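Local coordinates for nodulation protein S (Bradyrhizobium sp., PDB 3OFK) that is an S-adenosyl-L-methionine-dependent N-methyltransferase that probably takes part in nod factor synthesis, seen here with the spent cofactor S-adenosyl-L-homocysteine bound, at residues Asp11-Tyr14 with Gln15-Arg19; Glu35-Arg38 with His39-Leu43; Gly63-Thr66 with Glu67-Pro71; Thr135-Asp138 with Asn139-Lys142; Arg156-Thr159 with Cys160-Trp163. All blocks are in the same frame, centred on the assembly; numbering follows the deposited sequence.

Contact 1. Residues Asp11-Tyr14 with Gln15-Arg19; sequences DNTY and QSLER. With SAH (S-adenosyl-L-homocysteine), chain E.
The N-terminal cap of helix 13-21 is built by Asn12 and Gln15, with Asp11 drawn in. Asn12 sits at the N-cap and its OD1 accepts from Gln15 N at 2.9 Å, the donor tilted 26° from the plane of the amide. That reach depends on the side-chain rotation: CG stands between the backbone N and the carbonyl carbon (chi1 59°), so the amide curls back over the first turn. Gln15 answers with its own side chain, which runs out extended beyond CG until OE1 accepts from Asp11 N at 3.0 Å. In a full capping box this return bond would go to the N-cap nitrogen; here it lands one residue earlier and ties the incoming loop to the helix. The side chains of Asn12 and Gln15 cross at about a right angle, with Asn12 OD1 3.4 Å from Gln15 CG.

Within the same first turn Tyr14 reaches forward to Glu18, four residues on. The carboxylate carbon Glu18 CD comes to 3.7 Å from Tyr14 CE2, and the carboxylate and ring planes are 72° apart, a van der Waals contact. Regular backbone bonds run from Leu17 N to Thr13 O and from Glu18 N to Tyr14 O.

Leu17 is the buried member and turns to the ligand: its CD2 lies 3.5 Å from SAH C8, on the adenine, and its CG equally near the ribose hydroxyl O2'. The helix thus closes over the nucleoside as a surface element, with Leu17 against Val81 and Tyr14 against Met82 in the loop after strand 73-80.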
# COMPACT_ATOMS: atom_id res chain seq x y z
N ASP A 11 16.94 -11.41 -9.73
CA ASP A 11 17.56 -10.46 -10.69
C ASP A 11 16.80 -9.11 -10.81
O ASP A 11 17.38 -8.10 -11.19
CB ASP A 11 17.71 -11.13 -12.06
CG ASP A 11 18.79 -12.21 -12.06
OD1 ASP A 11 19.46 -12.38 -11.03
OD2 ASP A 11 18.98 -12.88 -13.10
N ASN A 12 15.53 -9.09 -10.46
CA ASN A 12 14.76 -7.89 -10.61
C ASN A 12 13.52 -7.90 -9.73
O ASN A 12 13.17 -8.91 -9.12
CB ASN A 12 14.38 -7.68 -12.09
CG ASN A 12 13.57 -8.83 -12.66
OD1 ASN A 12 12.46 -9.13 -12.21
ND2 ASN A 12 14.11 -9.48 -13.68
N THR A 13 12.86 -6.76 -9.64
CA THR A 13 11.75 -6.62 -8.73
C THR A 13 10.55 -7.46 -9.20
O THR A 13 9.81 -8.01 -8.38
CB THR A 13 11.40 -5.11 -8.50
OG1 THR A 13 12.50 -4.47 -7.84
CG2 THR A 13 10.14 -4.94 -7.69
N TYR A 14 10.38 -7.63 -10.50
CA TYR A 14 9.31 -8.52 -10.97
C TYR A 14 9.47 -9.91 -10.34
O TYR A 14 8.52 -10.47 -9.80
CB TYR A 14 9.25 -8.59 -12.51
CG TYR A 14 8.25 -9.61 -13.02
CD1 TYR A 14 6.99 -9.21 -13.48
CD2 TYR A 14 8.56 -10.99 -13.04
CE1 TYR A 14 6.05 -10.15 -13.93
CE2 TYR A 14 7.63 -11.94 -13.48
CZ TYR A 14 6.38 -11.51 -13.93
OH TYR A 14 5.45 -12.43 -14.36
N GLN A 15 10.67 -10.48 -10.40
CA GLN A 15 10.89 -11.84 -9.91
C GLN A 15 10.71 -11.93 -8.39
O GLN A 15 10.25 -12.94 -7.86
CB GLN A 15 12.28 -12.32 -10.30
CG GLN A 15 12.50 -12.46 -11.81
CD GLN A 15 13.93 -12.87 -12.13
OE1 GLN A 15 14.78 -12.89 -11.25
NE2 GLN A 15 14.19 -13.21 -13.39
N SER A 16 11.07 -10.85 -7.70
CA SER A 16 10.89 -10.75 -6.27
C SER A 16 9.41 -10.87 -5.91
O SER A 16 9.02 -11.66 -5.04
CB SER A 16 11.46 -9.41 -5.78
OG SER A 16 11.22 -9.23 -4.40
N LEU A 17 8.60 -10.06 -6.59
CA LEU A 17 7.16 -10.07 -6.45
C LEU A 17 6.55 -11.45 -6.76
O LEU A 17 5.78 -12.00 -5.96
CB LEU A 17 6.58 -8.99 -7.37
CG LEU A 17 6.25 -7.61 -6.77
CD1 LEU A 17 7.10 -7.23 -5.58
CD2 LEU A 17 6.21 -6.48 -7.80
N GLU A 18 6.92 -11.99 -7.93
CA GLU A 18 6.43 -13.29 -8.44
C GLU A 18 6.75 -14.43 -7.46
O GLU A 18 5.98 -15.37 -7.26
CB GLU A 18 7.10 -13.55 -9.81
CG GLU A 18 6.86 -14.92 -10.44
CD GLU A 18 7.75 -15.18 -11.68
OE1 GLU A 18 9.00 -15.00 -11.60
OE2 GLU A 18 7.20 -15.58 -12.73
N ARG A 19 7.90 -14.32 -6.83
CA ARG A 19 8.31 -15.32 -5.85
C ARG A 19 7.46 -15.25 -4.58
O ARG A 19 6.99 -16.29 -4.10
CB ARG A 19 9.77 -15.14 -5.52
CG ARG A 19 10.68 -15.65 -6.64
CD ARG A 19 10.88 -17.16 -6.59
NE ARG A 19 12.18 -17.56 -7.15
CZ ARG A 19 13.34 -17.54 -6.48
NH1 ARG A 19 13.40 -17.16 -5.20
NH2 ARG A 19 14.47 -17.92 -7.09
N SAH E . -0.74 -3.13 0.47
CA SAH E . -0.75 -4.51 0.96
CB SAH E . 0.21 -5.36 0.12
CG SAH E . 1.70 -5.08 0.18
SD SAH E . 2.74 -6.30 -0.69
C SAH E . -0.41 -4.64 2.45
O SAH E . 0.09 -3.71 3.08
OXT SAH E . -0.63 -5.70 3.04
C5' SAH E . 3.11 -5.24 -2.12
C4' SAH E . 2.20 -5.32 -3.33
O4' SAH E . 2.52 -4.24 -4.21
C3' SAH E . 2.34 -6.61 -4.14
O3' SAH E . 1.04 -7.10 -4.49
C2' SAH E . 3.13 -6.15 -5.37
O2' SAH E . 2.86 -6.94 -6.51
C1' SAH E . 2.62 -4.74 -5.52
N9 SAH E . 3.43 -3.79 -6.32
C8 SAH E . 4.80 -3.66 -6.33
N7 SAH E . 5.11 -2.63 -7.16
C5 SAH E . 3.98 -2.11 -7.66
C6 SAH E . 3.79 -1.02 -8.51
N6 SAH E . 4.89 -0.39 -9.03
N1 SAH E . 2.51 -0.69 -8.87
C2 SAH E . 1.44 -1.40 -8.34
N3 SAH E . 1.64 -2.47 -7.47
C4 SAH E . 2.91 -2.81 -7.12

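Contact 2. Residues Glu35-Arg38 with His39-Leu43; sequences ERER and HTQLL. With SAH (S-adenosyl-L-homocysteine), chain E.
Arg38 and His39, neighbours in sequence, set their flat groups nearly upright to one another, guanidinium and imidazole planes 78° apart. His39 CD2 stands over one face of the guanidinium, 3.6 Å above its plane and offset toward the rim. From this pose both reach the ligand's carboxylate. Arg38 NH1 donates to SAH O at 2.8 Å, NH2 shares itself between SAH O and OXT in longer bonds, and His39 NE2 meets OXT at 2.8 Å with OXT close to the ring plane. The other flank of the guanidinium is taken by Glu35, one helical turn back: NE and NH2 both grip the single oxygen OE1, side-on and in plane, each at 2.8 Å. Helix 33-46 thereby supplies the clamp for the carboxylate of the bound SAH in this Rossmann-like methyltransferase, while Leu42, a turn beyond Arg38, packs on strands 115-121 and 196-203. An alanine in place of Arg38 would probably leave the Glu35 carboxylate without its mate and the SAH carboxylate held on this helix by His39 alone. On the outer side Glu37 and Gln41 lie side by side, joined through a water that donates to Glu37 OE2 and accepts weakly from Gln41 NE2; Gln41 OE1 turns to Arg44.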
# COMPACT_ATOMS: atom_id res chain seq x y z
N GLU A 35 2.19 -8.18 11.06
CA GLU A 35 1.47 -7.79 9.85
C GLU A 35 -0.01 -7.64 10.17
O GLU A 35 -0.64 -6.71 9.69
CB GLU A 35 1.73 -8.77 8.70
CG GLU A 35 3.20 -8.90 8.29
CD GLU A 35 3.76 -7.67 7.62
OE1 GLU A 35 2.99 -6.73 7.32
OE2 GLU A 35 4.97 -7.64 7.39
N ARG A 36 -0.55 -8.50 11.05
CA ARG A 36 -1.95 -8.33 11.46
C ARG A 36 -2.16 -6.99 12.19
O ARG A 36 -3.12 -6.28 11.87
CB ARG A 36 -2.46 -9.53 12.31
CG ARG A 36 -2.56 -10.86 11.53
CD ARG A 36 -3.27 -11.99 12.36
NE ARG A 36 -2.56 -12.40 13.59
CZ ARG A 36 -1.70 -13.42 13.71
NH1 ARG A 36 -1.36 -14.19 12.68
NH2 ARG A 36 -1.16 -13.69 14.89
N GLU A 37 -1.25 -6.65 13.14
CA GLU A 37 -1.29 -5.36 13.86
C GLU A 37 -1.12 -4.16 12.91
O GLU A 37 -1.79 -3.14 13.07
CB GLU A 37 -0.24 -5.24 14.98
CG GLU A 37 -0.75 -4.34 16.11
CD GLU A 37 0.31 -3.56 16.85
OE1 GLU A 37 1.40 -4.12 17.13
OE2 GLU A 37 0.05 -2.37 17.17
N ARG A 38 -0.24 -4.31 11.93
CA ARG A 38 -0.08 -3.26 10.92
C ARG A 38 -1.37 -3.00 10.15
O ARG A 38 -1.76 -1.85 9.93
CB ARG A 38 1.03 -3.61 9.92
CG ARG A 38 1.36 -2.51 8.97
CD ARG A 38 2.56 -2.88 8.11
NE ARG A 38 2.33 -4.05 7.27
CZ ARG A 38 1.60 -4.08 6.13
NH1 ARG A 38 0.99 -3.00 5.64
NH2 ARG A 38 1.49 -5.23 5.48
N HIS A 39 -2.00 -4.10 9.72
CA HIS A 39 -3.29 -4.05 9.09
C HIS A 39 -4.38 -3.45 9.94
O HIS A 39 -5.25 -2.76 9.43
CB HIS A 39 -3.70 -5.46 8.65
CG HIS A 39 -3.11 -5.89 7.36
ND1 HIS A 39 -3.54 -7.01 6.69
CD2 HIS A 39 -2.17 -5.31 6.57
CE1 HIS A 39 -2.85 -7.14 5.56
NE2 HIS A 39 -2.03 -6.11 5.46
N THR A 40 -4.36 -3.75 11.24
CA THR A 40 -5.29 -3.13 12.19
C THR A 40 -5.12 -1.62 12.16
O THR A 40 -6.11 -0.89 12.02
CB THR A 40 -5.14 -3.72 13.62
OG1 THR A 40 -5.40 -5.13 13.58
CG2 THR A 40 -6.09 -3.05 14.59
N GLN A 41 -3.86 -1.15 12.24
CA GLN A 41 -3.59 0.29 12.15
C GLN A 41 -3.96 0.89 10.80
O GLN A 41 -4.57 1.95 10.71
CB GLN A 41 -2.10 0.60 12.43
CG GLN A 41 -1.67 0.38 13.89
CD GLN A 41 -2.57 1.05 14.89
OE1 GLN A 41 -3.08 2.15 14.65
NE2 GLN A 41 -2.78 0.39 16.03
N LEU A 42 -3.57 0.21 9.76
CA LEU A 42 -3.94 0.64 8.41
C LEU A 42 -5.48 0.77 8.25
O LEU A 42 -5.97 1.78 7.73
CB LEU A 42 -3.31 -0.32 7.39
CG LEU A 42 -3.10 0.23 5.98
CD1 LEU A 42 -1.92 1.21 5.97
CD2 LEU A 42 -2.88 -0.89 5.00
N LEU A 43 -6.25 -0.22 8.72
CA LEU A 43 -7.71 -0.15 8.65
C LEU A 43 -8.27 0.93 9.59
O LEU A 43 -9.17 1.64 9.19
CB LEU A 43 -8.40 -1.50 8.92
CG LEU A 43 -9.91 -1.59 8.64
CD1 LEU A 43 -10.25 -1.34 7.18
CD2 LEU A 43 -10.46 -2.92 9.03
N SAH E . -0.74 -3.13 0.47
CA SAH E . -0.75 -4.51 0.96
CB SAH E . 0.21 -5.36 0.12
CG SAH E . 1.70 -5.08 0.18
SD SAH E . 2.74 -6.30 -0.69
C SAH E . -0.41 -4.64 2.45
O SAH E . 0.09 -3.71 3.08
OXT SAH E . -0.63 -5.70 3.04
C5' SAH E . 3.11 -5.24 -2.12
C4' SAH E . 2.20 -5.32 -3.33
O4' SAH E . 2.52 -4.24 -4.21
C3' SAH E . 2.34 -6.61 -4.14
O3' SAH E . 1.04 -7.10 -4.49
C2' SAH E . 3.13 -6.15 -5.37
O2' SAH E . 2.86 -6.94 -6.51
C1' SAH E . 2.62 -4.74 -5.52
N9 SAH E . 3.43 -3.79 -6.32
C8 SAH E . 4.80 -3.66 -6.33
N7 SAH E . 5.11 -2.63 -7.16
C5 SAH E . 3.98 -2.11 -7.66
C6 SAH E . 3.79 -1.02 -8.51
N6 SAH E . 4.89 -0.39 -9.03
N1 SAH E . 2.51 -0.69 -8.87
C2 SAH E . 1.44 -1.40 -8.34
N3 SAH E . 1.64 -2.47 -7.47
C4 SAH E . 2.91 -2.81 -7.12
O HOH W 1 -2.38 -1.48 18.06

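Contact 3. Residues Gly63-Thr66 with Glu67-Pro71; sequences GAFT and EKLAP
Phe65 and Leu69 make the tight side of this helical turn. The ring carbon Phe65 CE2 comes to 3.9 Å from Leu69 CB and about as near to Leu69 CD2, the two side chains crossing obliquely. Phe65 has CG anti to the backbone N (chi1 -169°), which carries its ring up to Leu42 and Leu43 of helix 33-46, while Leu69 settles on strand 115-121. Thr66 fills the next buried place: its methyl-bearing side chain packs on strand 73-80 and its OG1 is bonded to Glu57. Backbone bonds are close here too, Ala70 N meeting Thr66 O at 2.8 Å, and the turn starts with Glu67 N on Gly63 O at 2.9 Å. Gly63 has a positive phi (95°), where a CB would jam against the preceding carbonyl oxygen; it closes the glycine-rich loop of the Rossmann-like beta-alpha-beta unit formed by strand 52-58, helix 64-69 and strand 73-80.

Glu67 and Lys68 belong to the looser, partly solvent-facing side. Glu67 turns to a salt bridge with Arg92. Lys68 lies extended alongside Ala64, its CE 3.4 Å from Ala64 O; that carbonyl is buried without a hydrogen-bonding partner, covered by methylenes. NZ goes on to bond His39 ND1. A methionine in place of Lys68 would probably leave His39 ND1 without its donor and the imidazole freer to turn. Because the lysine reaches ND1, this nitrogen probably serves as acceptor, consistent with NE2 donating to the ligand: Lys68 acts as a second-shell residue for the cofactor carboxylate.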
# COMPACT_ATOMS: atom_id res chain seq x y z
N GLY A 63 -4.63 -10.34 -1.06
CA GLY A 63 -5.97 -9.82 -0.73
C GLY A 63 -6.27 -9.73 0.75
O GLY A 63 -7.41 -9.48 1.12
N ALA A 64 -5.27 -9.95 1.61
CA ALA A 64 -5.51 -9.92 3.07
C ALA A 64 -6.10 -8.59 3.52
O ALA A 64 -7.08 -8.58 4.29
CB ALA A 64 -4.27 -10.27 3.87
N PHE A 65 -5.55 -7.47 3.04
CA PHE A 65 -6.08 -6.16 3.40
C PHE A 65 -7.31 -5.78 2.58
O PHE A 65 -8.25 -5.19 3.12
CB PHE A 65 -5.03 -5.04 3.37
CG PHE A 65 -5.52 -3.76 4.00
CD1 PHE A 65 -5.51 -3.62 5.38
CD2 PHE A 65 -6.08 -2.77 3.24
CE1 PHE A 65 -6.01 -2.48 5.99
CE2 PHE A 65 -6.57 -1.62 3.82
CZ PHE A 65 -6.54 -1.48 5.24
N THR A 66 -7.33 -6.14 1.30
CA THR A 66 -8.47 -5.92 0.43
C THR A 66 -9.75 -6.45 1.11
O THR A 66 -10.76 -5.74 1.18
CB THR A 66 -8.29 -6.63 -0.92
OG1 THR A 66 -6.93 -6.56 -1.34
CG2 THR A 66 -9.23 -6.05 -2.00
N GLU A 67 -9.63 -7.65 1.67
CA GLU A 67 -10.73 -8.35 2.35
C GLU A 67 -11.26 -7.61 3.57
O GLU A 67 -12.45 -7.71 3.89
CB GLU A 67 -10.24 -9.75 2.76
CG GLU A 67 -11.26 -10.54 3.58
CD GLU A 67 -11.03 -12.04 3.56
OE1 GLU A 67 -9.87 -12.46 3.79
OE2 GLU A 67 -12.03 -12.77 3.27
N LYS A 68 -10.37 -6.91 4.25
CA LYS A 68 -10.71 -6.12 5.44
C LYS A 68 -11.29 -4.77 5.05
O LYS A 68 -12.19 -4.26 5.69
CB LYS A 68 -9.45 -5.95 6.29
CG LYS A 68 -8.92 -7.28 6.85
CD LYS A 68 -7.57 -7.16 7.54
CE LYS A 68 -6.93 -8.53 7.68
NZ LYS A 68 -5.54 -8.47 8.18
N LEU A 69 -10.82 -4.23 3.94
CA LEU A 69 -11.25 -2.93 3.45
C LEU A 69 -12.58 -2.96 2.70
O LEU A 69 -13.39 -2.04 2.85
CB LEU A 69 -10.17 -2.36 2.53
CG LEU A 69 -10.26 -0.88 2.13
CD1 LEU A 69 -10.13 0.04 3.35
CD2 LEU A 69 -9.18 -0.58 1.07
N ALA A 70 -12.82 -4.02 1.92
CA ALA A 70 -13.97 -4.08 0.98
C ALA A 70 -15.33 -3.76 1.58
O ALA A 70 -16.09 -2.98 0.99
CB ALA A 70 -14.03 -5.45 0.17
N PRO A 71 -15.67 -4.35 2.76
CA PRO A 71 -17.00 -4.13 3.29
C PRO A 71 -17.30 -2.69 3.69
O PRO A 71 -18.45 -2.37 3.98
CB PRO A 71 -17.05 -5.02 4.52
CG PRO A 71 -15.82 -5.88 4.48
CD PRO A 71 -14.85 -5.24 3.62

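Contact 4. Residues Thr135-Asp138 with Asn139-Lys142; sequences TAID and NMVK
Ile137 meets both Met140 and Val141, and these apolar pairs carry the side-chain part of the contact. Met140 bends at its last torsion (chi3 -65°), folding its methyl back along the helix so that CE lies 3.9 Å from Ile137 CG1 and about as close to Ile137 CA. On the other branch, Ile137 CG2 faces Val141 CG2 at 4.2 Å, methyl to methyl. Ile137 itself reaches out to Val172, Ile175 and Leu176 of helix 169-179, and Val141 continues the same seam onto Ala179. Met140 leans on Leu124 in a loop.

The backbone bonds are those of a regular alpha-helix. Asn139 N and Met140 N reach the carbonyls of Thr135 and Ala136, Val141 N meets Ile137 O at 2.9 Å, and Lys142 N meets Asp138 O at 2.9 Å as the helix runs out. Side-chain carbons crowd these carbonyls: Met140 CG sits 3.3 Å from Ala136 O, and Val141 CG2 is as near to Ile137 O.

Polar side chains mostly look elsewhere. Asn139 keeps CG anti to its nitrogen (chi1 -166°), leading the amide off the turn; ND2 then donates to two backbone carbonyls, Phe109 O and Ile106 O, which fixes the rotation of the amide. Asp138 and Lys142 lie on the exposed side.

Helix 130-142 links strands 115-121 and 148-155, parallel neighbours in the sheet, as the helical arm of a Rossmann-type crossover. Through Asn139 it also holds the loop containing Ile106, one of the residues that bind S-adenosyl-L-homocysteine.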
# COMPACT_ATOMS: atom_id res chain seq x y z
N THR A 135 6.74 10.74 -9.26
CA THR A 135 5.75 10.59 -10.32
C THR A 135 4.52 9.83 -9.78
O THR A 135 3.39 10.26 -9.96
CB THR A 135 6.31 9.84 -11.54
OG1 THR A 135 7.23 10.68 -12.24
CG2 THR A 135 5.19 9.47 -12.50
N ALA A 136 4.76 8.70 -9.15
CA ALA A 136 3.67 7.91 -8.55
C ALA A 136 2.90 8.71 -7.48
O ALA A 136 1.70 8.63 -7.39
CB ALA A 136 4.22 6.64 -7.92
N ILE A 137 3.61 9.43 -6.64
CA ILE A 137 2.97 10.26 -5.65
C ILE A 137 2.12 11.34 -6.32
O ILE A 137 1.00 11.54 -5.90
CB ILE A 137 3.97 10.87 -4.68
CG1 ILE A 137 4.51 9.77 -3.82
CG2 ILE A 137 3.32 11.91 -3.76
CD1 ILE A 137 5.71 10.16 -3.09
N ASP A 138 2.62 11.97 -7.39
CA ASP A 138 1.83 13.04 -8.05
C ASP A 138 0.54 12.44 -8.57
O ASP A 138 -0.53 13.08 -8.57
CB ASP A 138 2.61 13.71 -9.21
CG ASP A 138 3.84 14.49 -8.75
OD1 ASP A 138 3.98 14.75 -7.55
OD2 ASP A 138 4.70 14.83 -9.61
N ASN A 139 0.65 11.21 -9.07
CA ASN A 139 -0.49 10.50 -9.66
C ASN A 139 -1.55 10.23 -8.59
O ASN A 139 -2.74 10.42 -8.82
CB ASN A 139 -0.00 9.19 -10.30
CG ASN A 139 -1.05 8.53 -11.23
OD1 ASN A 139 -2.00 9.17 -11.71
ND2 ASN A 139 -0.86 7.24 -11.50
N MET A 140 -1.08 9.75 -7.44
CA MET A 140 -1.95 9.51 -6.29
C MET A 140 -2.63 10.82 -5.82
O MET A 140 -3.86 10.84 -5.59
CB MET A 140 -1.15 8.86 -5.15
CG MET A 140 -0.70 7.49 -5.44
SD MET A 140 -0.13 6.67 -3.93
CE MET A 140 1.32 7.63 -3.43
N VAL A 141 -1.85 11.90 -5.72
CA VAL A 141 -2.41 13.19 -5.29
C VAL A 141 -3.51 13.60 -6.27
O VAL A 141 -4.61 13.95 -5.85
CB VAL A 141 -1.34 14.30 -5.18
CG1 VAL A 141 -2.00 15.70 -4.94
CG2 VAL A 141 -0.36 13.95 -4.09
N LYS A 142 -3.19 13.51 -7.56
CA LYS A 142 -4.14 13.87 -8.61
C LYS A 142 -5.45 13.09 -8.52
O LYS A 142 -6.51 13.66 -8.74
CB LYS A 142 -3.51 13.69 -10.00
CG LYS A 142 -4.50 13.84 -11.17
CD LYS A 142 -3.79 13.56 -12.52
CE LYS A 142 -4.61 12.61 -13.39
NZ LYS A 142 -4.63 11.23 -12.80

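Contact 5. Residues Arg156-Thr159 with Cys160-Trp163; sequences RDAT and CRRW
Arg156 O receives Cys160 N at 2.8 Å, the first bond of a short helix that the chain enters straight from strand 148-155. Arg156 is the N-cap, still extended (psi 162°). Three more bonds of the same spacing follow, from Arg161 N to Asp157 O, Arg162 N to Ala158 O and Trp163 N to Thr159 O; the last is more bent, with an angle of 139° at the hydrogen, as the helix ends.

Thr159 and Trp163 lie side by side, pointing the same way. The threonine methyl CG2 sits 3.5 Å from the centroid of the indole six-membered ring, 14° off its normal, a CH-pi contact over the face. With CG2 beside the carbonyl carbon and OG1 beside the backbone N, the methyl goes to the ring and the hydroxyl to a weak bond with Ala193 O. Arg161 bends back over the first turn, one face of its guanidinium toward Ala158 CA, which lies 3.6 Å from the plane and toward the rim. Arg162 slants past Thr159, NH2 3.6 Å from OG1, and makes its salt bridge with Asp194. Asp157 OD1 turns to Gly168 N and OD2 to Thr171 OG1, beyond this helix.

Cys160 packs back on Ser154 and Ala155. This is a brief helical turn leaving the fifth parallel strand of a Rossmann-like sheet, tied through Thr159 and Arg162 to the loop before strand 196-203 and through Asp157 to the start of helix 169-179.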
# COMPACT_ATOMS: atom_id res chain seq x y z
N ARG A 156 10.58 1.65 7.44
CA ARG A 156 11.38 2.87 7.50
C ARG A 156 12.48 2.89 6.45
O ARG A 156 12.85 1.85 5.90
CB ARG A 156 11.98 3.04 8.88
CG ARG A 156 10.96 3.52 9.90
CD ARG A 156 11.56 3.64 11.30
NE ARG A 156 10.57 4.04 12.30
CZ ARG A 156 10.09 5.27 12.47
NH1 ARG A 156 10.49 6.29 11.71
NH2 ARG A 156 9.20 5.50 13.42
N ASP A 157 13.01 4.10 6.21
CA ASP A 157 14.12 4.34 5.27
C ASP A 157 15.28 3.33 5.43
O ASP A 157 15.71 2.69 4.43
CB ASP A 157 14.68 5.77 5.47
CG ASP A 157 13.79 6.85 4.85
OD1 ASP A 157 12.82 6.50 4.15
OD2 ASP A 157 14.07 8.07 5.07
N ALA A 158 15.79 3.23 6.66
CA ALA A 158 16.92 2.36 6.99
C ALA A 158 16.62 0.92 6.65
O ALA A 158 17.45 0.22 6.10
CB ALA A 158 17.25 2.46 8.47
N THR A 159 15.43 0.47 7.03
CA THR A 159 15.01 -0.90 6.74
C THR A 159 14.93 -1.11 5.24
O THR A 159 15.39 -2.12 4.72
CB THR A 159 13.63 -1.24 7.34
OG1 THR A 159 13.72 -1.38 8.77
CG2 THR A 159 13.09 -2.55 6.72
N CYS A 160 14.34 -0.13 4.56
CA CYS A 160 14.18 -0.19 3.10
C CYS A 160 15.53 -0.24 2.39
O CYS A 160 15.69 -0.96 1.42
CB CYS A 160 13.35 0.99 2.60
SG CYS A 160 11.64 0.73 2.87
N ARG A 161 16.49 0.51 2.90
CA ARG A 161 17.83 0.54 2.32
C ARG A 161 18.57 -0.78 2.55
O ARG A 161 19.30 -1.24 1.68
CB ARG A 161 18.64 1.71 2.86
CG ARG A 161 18.28 3.07 2.24
CD ARG A 161 19.38 4.11 2.55
NE ARG A 161 19.83 4.07 3.95
CZ ARG A 161 19.27 4.73 4.97
NH1 ARG A 161 18.23 5.54 4.78
NH2 ARG A 161 19.76 4.59 6.20
N ARG A 162 18.35 -1.39 3.72
CA ARG A 162 18.88 -2.72 4.01
C ARG A 162 18.26 -3.75 3.07
O ARG A 162 18.90 -4.73 2.71
CB ARG A 162 18.62 -3.10 5.48
CG ARG A 162 19.72 -3.93 6.11
CD ARG A 162 19.53 -4.15 7.62
NE ARG A 162 18.15 -4.48 8.01
CZ ARG A 162 17.29 -3.63 8.58
NH1 ARG A 162 17.63 -2.37 8.85
NH2 ARG A 162 16.06 -4.05 8.89
N TRP A 163 17.01 -3.51 2.65
CA TRP A 163 16.36 -4.40 1.69
C TRP A 163 16.78 -4.17 0.23
O TRP A 163 16.24 -4.81 -0.66
CB TRP A 163 14.83 -4.30 1.79
CG TRP A 163 14.24 -4.88 3.05
CD1 TRP A 163 14.84 -5.75 3.94
CD2 TRP A 163 12.91 -4.67 3.53
NE1 TRP A 163 13.95 -6.06 4.95
CE2 TRP A 163 12.77 -5.41 4.72
CE3 TRP A 163 11.83 -3.89 3.08
CZ2 TRP A 163 11.59 -5.41 5.46
CZ3 TRP A 163 10.66 -3.89 3.82
CH2 TRP A 163 10.56 -4.64 5.00

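How the contacts relate
Contacts 1 and 2 touch the same SAH: Leu17 of 11-19 packs on the ribose and adenine C8, while 35-43 holds the carboxylate, and their centres lie 25 Å apart. Contacts 2 and 3 are the pair that touch, with centres 11 Å apart. There Phe65 CE1 packs 3.7 Å from Leu42 CD2, and the rings of Phe65 and His39 meet edge-to-face, so helices 33-46 and 64-69 form one block behind the ligand's amino-acid end. Contact 4 stands on the opposite side of the chain's centre from both, its Ala136 side chain about 7 Å from SAH. Contact 5 stays further off, the Trp163 side chain about 9 Å from the ligand and from the Arg38 side chain.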